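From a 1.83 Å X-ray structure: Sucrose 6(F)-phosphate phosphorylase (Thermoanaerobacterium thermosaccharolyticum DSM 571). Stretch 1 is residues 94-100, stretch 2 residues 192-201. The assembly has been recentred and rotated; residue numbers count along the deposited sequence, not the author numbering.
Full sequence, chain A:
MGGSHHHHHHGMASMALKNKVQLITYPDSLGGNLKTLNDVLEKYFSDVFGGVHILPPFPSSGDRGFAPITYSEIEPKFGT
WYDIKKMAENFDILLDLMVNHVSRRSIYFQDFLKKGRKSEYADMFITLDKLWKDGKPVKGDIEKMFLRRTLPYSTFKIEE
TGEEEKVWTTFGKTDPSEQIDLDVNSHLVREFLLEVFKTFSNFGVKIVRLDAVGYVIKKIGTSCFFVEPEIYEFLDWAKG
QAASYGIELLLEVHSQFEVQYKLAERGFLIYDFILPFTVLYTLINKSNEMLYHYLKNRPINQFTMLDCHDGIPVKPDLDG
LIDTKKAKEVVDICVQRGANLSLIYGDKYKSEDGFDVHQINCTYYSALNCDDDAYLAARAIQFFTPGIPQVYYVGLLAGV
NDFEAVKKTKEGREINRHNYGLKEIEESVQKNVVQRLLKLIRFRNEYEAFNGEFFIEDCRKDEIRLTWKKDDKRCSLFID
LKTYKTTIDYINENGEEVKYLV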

# COMPACT_ATOMS: atom_id res chain seq x y z
N LEU A 94 8.59 1.43 -7.97
CA LEU A 94 7.81 2.24 -7.04
C LEU A 94 8.49 2.18 -5.68
O LEU A 94 8.70 1.08 -5.15
CB LEU A 94 6.38 1.70 -6.98
CG LEU A 94 5.25 2.56 -6.47
CD1 LEU A 94 3.92 1.92 -6.88
CD2 LEU A 94 5.35 2.71 -4.98
N LEU A 95 8.82 3.34 -5.12
CA LEU A 95 9.42 3.42 -3.80
C LEU A 95 8.60 4.32 -2.89
O LEU A 95 7.82 5.16 -3.35
CB LEU A 95 10.85 3.97 -3.86
CG LEU A 95 11.93 3.13 -4.54
CD1 LEU A 95 13.28 3.85 -4.42
CD2 LEU A 95 12.01 1.73 -3.93
N ASP A 96 8.81 4.15 -1.58
CA ASP A 96 8.12 4.94 -0.57
C ASP A 96 8.89 6.20 -0.21
O ASP A 96 10.11 6.17 -0.03
CB ASP A 96 7.96 4.13 0.73
CG ASP A 96 7.01 2.98 0.59
OD1 ASP A 96 7.43 1.90 0.12
OD2 ASP A 96 5.85 3.16 0.98
N LEU A 97 8.15 7.29 -0.04
CA LEU A 97 8.64 8.50 0.60
C LEU A 97 7.87 8.68 1.90
O LEU A 97 6.64 8.77 1.88
CB LEU A 97 8.47 9.72 -0.31
CG LEU A 97 8.88 11.07 0.28
CD1 LEU A 97 10.35 11.03 0.70
CD2 LEU A 97 8.62 12.18 -0.72
N MET A 98 8.58 8.67 3.02
CA MET A 98 7.93 8.83 4.33
C MET A 98 7.76 10.32 4.59
O MET A 98 8.52 10.96 5.33
CB MET A 98 8.73 8.12 5.41
CG MET A 98 8.36 6.63 5.59
SD MET A 98 8.42 5.58 4.11
CE MET A 98 10.19 5.45 3.83
N VAL A 99 6.73 10.89 3.96
CA VAL A 99 6.53 12.33 4.08
C VAL A 99 6.19 12.74 5.50
O VAL A 99 6.32 13.92 5.84
CB VAL A 99 5.42 12.84 3.13
CG1 VAL A 99 5.86 12.75 1.68
CG2 VAL A 99 4.12 12.07 3.34
N ASN A 100 5.75 11.81 6.35
CA ASN A 100 5.28 12.18 7.68
C ASN A 100 6.37 12.13 8.75
O ASN A 100 6.27 12.86 9.74
CB ASN A 100 4.12 11.27 8.12
CG ASN A 100 3.51 11.70 9.45
OD1 ASN A 100 2.89 12.76 9.56
ND2 ASN A 100 3.67 10.86 10.48
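Stretch 2 (192-201) FLLEVFKTFS

Packing of the helix formed by residues 192-201 against the strand that carries Leu 94 to Leu 97. The helix enters from earlier in the chain and runs on beyond Ser 201; the strand likewise begins before Leu 94, and Val 99 and Asn 100 belong to a loop. The two elements run nearly antiparallel, with a signed crossing angle of 165° and a closest approach of their axes of 10.4 Å, so the two chains progress in nearly opposite directions. The register follows from this: the CA atoms of Leu 95 and Phe 200 lie 8.1 Å apart, those of Leu 97 and Val 196 7.9 Å, and those of Val 99 and Leu 193 7.4 Å. Leu 193, Val 196 and Phe 200 all direct their CA-to-CB bonds toward the strand, their spacing of three and four residues placing them along one side of the helix. On the strand, the alternation of side chains turns Leu 95 and Leu 97 toward the helix and Asp 96 away from it.

Leu 97 is the centre of the contact and has the largest covered area, 100 Å². Its t, p rotamer sets the two methyl groups among three helix residues: CD1 lies 3.7 Å from CG1 of Val 196, CD2 lies 3.7 Å from CE1 of Phe 197, approaching that ring obliquely, and both methyls lie near CD2 of Leu 193, CD1 at 4.0 Å and CD2 at 4.2 Å. The CA-to-CB bond of Phe 197 points sideways, yet the end of its side chain comes nearer to the strand and so reaches Leu 97.

Phe 200, with 71 Å² covered, meets the strand at Leu 95 and Asp 96. Leu 95 CD1 sits over one face of its ring, 4.1 Å from the centroid and 10° off the ring normal, a CH-pi contact; Leu 95 CB is 3.9 Å from Phe 200 CE2. At the edge of the same ring, near its plane, Asp 96 O lies 3.6 Å from Phe 200 CZ. This carbonyl oxygen is buried by the contact and has no hydrogen-bonding partner in the model, whereas both carboxylate oxygens of Asp 96 are hydrogen-bonded elsewhere in the structure.

Leu 193, with 57 Å² covered, packs against both Leu 97 and Val 99. Its CD2 is 4.4 Å from Val 99 CA, and its CD1 is 4.5 Å from Val 99 CG1, a looser fit than those around Leu 97. Val 99 N makes a weak backbone hydrogen bond to Leu 97 O at 3.0 Å.

No hydrogen bond crosses between the stretches; the 364 Å² buried, both sides summed, comes chiefly from apolar side chains. Within the helix, backbone hydrogen bonds link successive turns, for example Phe 200 N to Val 196 O at 2.8 Å. Glu 195, Lys 198 and Thr 199 make no contact with the strand, and Thr 199 OG1 donates to Glu 195 O at 3.0 Å.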

# COMPACT_ATOMS: atom_id res chain seq x y z
N PHE A 192 14.43 18.91 1.98
CA PHE A 192 14.76 17.51 2.23
C PHE A 192 13.97 16.58 1.32
O PHE A 192 14.54 15.69 0.68
CB PHE A 192 14.49 17.20 3.71
CG PHE A 192 14.61 15.75 4.07
CD1 PHE A 192 15.86 15.16 4.19
CD2 PHE A 192 13.49 14.99 4.33
CE1 PHE A 192 15.98 13.82 4.54
CE2 PHE A 192 13.60 13.66 4.68
CZ PHE A 192 14.85 13.08 4.79
N LEU A 193 12.66 16.79 1.23
CA LEU A 193 11.83 15.94 0.38
C LEU A 193 12.21 16.10 -1.09
O LEU A 193 12.25 15.12 -1.84
CB LEU A 193 10.35 16.26 0.59
CG LEU A 193 9.80 16.04 2.00
CD1 LEU A 193 8.34 16.44 2.07
CD2 LEU A 193 9.98 14.60 2.46
N LEU A 194 12.50 17.34 -1.52
CA LEU A 194 12.95 17.56 -2.89
C LEU A 194 14.23 16.80 -3.20
O LEU A 194 14.40 16.28 -4.31
CB LEU A 194 13.17 19.05 -3.14
CG LEU A 194 11.97 19.97 -3.26
CD1 LEU A 194 12.42 21.33 -3.79
CD2 LEU A 194 10.93 19.37 -4.16
N GLU A 195 15.15 16.75 -2.24
CA GLU A 195 16.39 16.02 -2.44
C GLU A 195 16.13 14.52 -2.60
O GLU A 195 16.85 13.85 -3.35
CB GLU A 195 17.35 16.26 -1.28
CG GLU A 195 18.68 15.52 -1.39
CD GLU A 195 19.43 15.84 -2.66
OE1 GLU A 195 19.31 16.97 -3.17
OE2 GLU A 195 20.14 14.94 -3.17
N VAL A 196 15.11 13.99 -1.93
CA VAL A 196 14.78 12.58 -2.10
C VAL A 196 14.22 12.33 -3.50
O VAL A 196 14.61 11.36 -4.16
CB VAL A 196 13.81 12.11 -1.01
CG1 VAL A 196 13.49 10.63 -1.19
CG2 VAL A 196 14.40 12.36 0.37
N PHE A 197 13.31 13.19 -3.97
CA PHE A 197 12.83 13.08 -5.35
C PHE A 197 13.99 13.07 -6.34
O PHE A 197 14.01 12.27 -7.29
CB PHE A 197 11.87 14.23 -5.68
CG PHE A 197 10.49 14.11 -5.07
CD1 PHE A 197 9.87 12.87 -4.94
CD2 PHE A 197 9.81 15.24 -4.65
CE1 PHE A 197 8.60 12.77 -4.39
CE2 PHE A 197 8.54 15.14 -4.09
CZ PHE A 197 7.93 13.91 -3.97
N LYS A 198 14.96 13.96 -6.14
CA LYS A 198 16.12 14.01 -7.03
C LYS A 198 16.91 12.71 -6.99
O LYS A 198 17.33 12.19 -8.03
CB LYS A 198 16.99 15.20 -6.64
CG LYS A 198 18.20 15.41 -7.52
CD LYS A 198 18.79 16.79 -7.28
CE LYS A 198 19.90 17.10 -8.27
NZ LYS A 198 21.16 16.42 -7.85
N THR A 199 17.15 12.19 -5.78
CA THR A 199 17.86 10.92 -5.64
C THR A 199 17.10 9.79 -6.31
O THR A 199 17.67 9.02 -7.09
CB THR A 199 18.07 10.64 -4.15
OG1 THR A 199 18.89 11.68 -3.59
CG2 THR A 199 18.74 9.28 -3.94
N PHE A 200 15.80 9.67 -6.01
CA PHE A 200 14.97 8.64 -6.63
C PHE A 200 15.04 8.73 -8.15
O PHE A 200 15.26 7.73 -8.83
CB PHE A 200 13.51 8.78 -6.18
CG PHE A 200 13.23 8.29 -4.76
CD1 PHE A 200 14.26 7.92 -3.91
CD2 PHE A 200 11.92 8.18 -4.29
CE1 PHE A 200 13.99 7.48 -2.63
CE2 PHE A 200 11.65 7.73 -3.00
CZ PHE A 200 12.68 7.38 -2.18
N SER A 201 14.83 9.93 -8.69
CA SER A 201 14.83 10.11 -10.13
C SER A 201 16.18 9.73 -10.73
O SER A 201 16.25 9.21 -11.85
CB SER A 201 14.49 11.56 -10.47
OG SER A 201 14.55 11.78 -11.86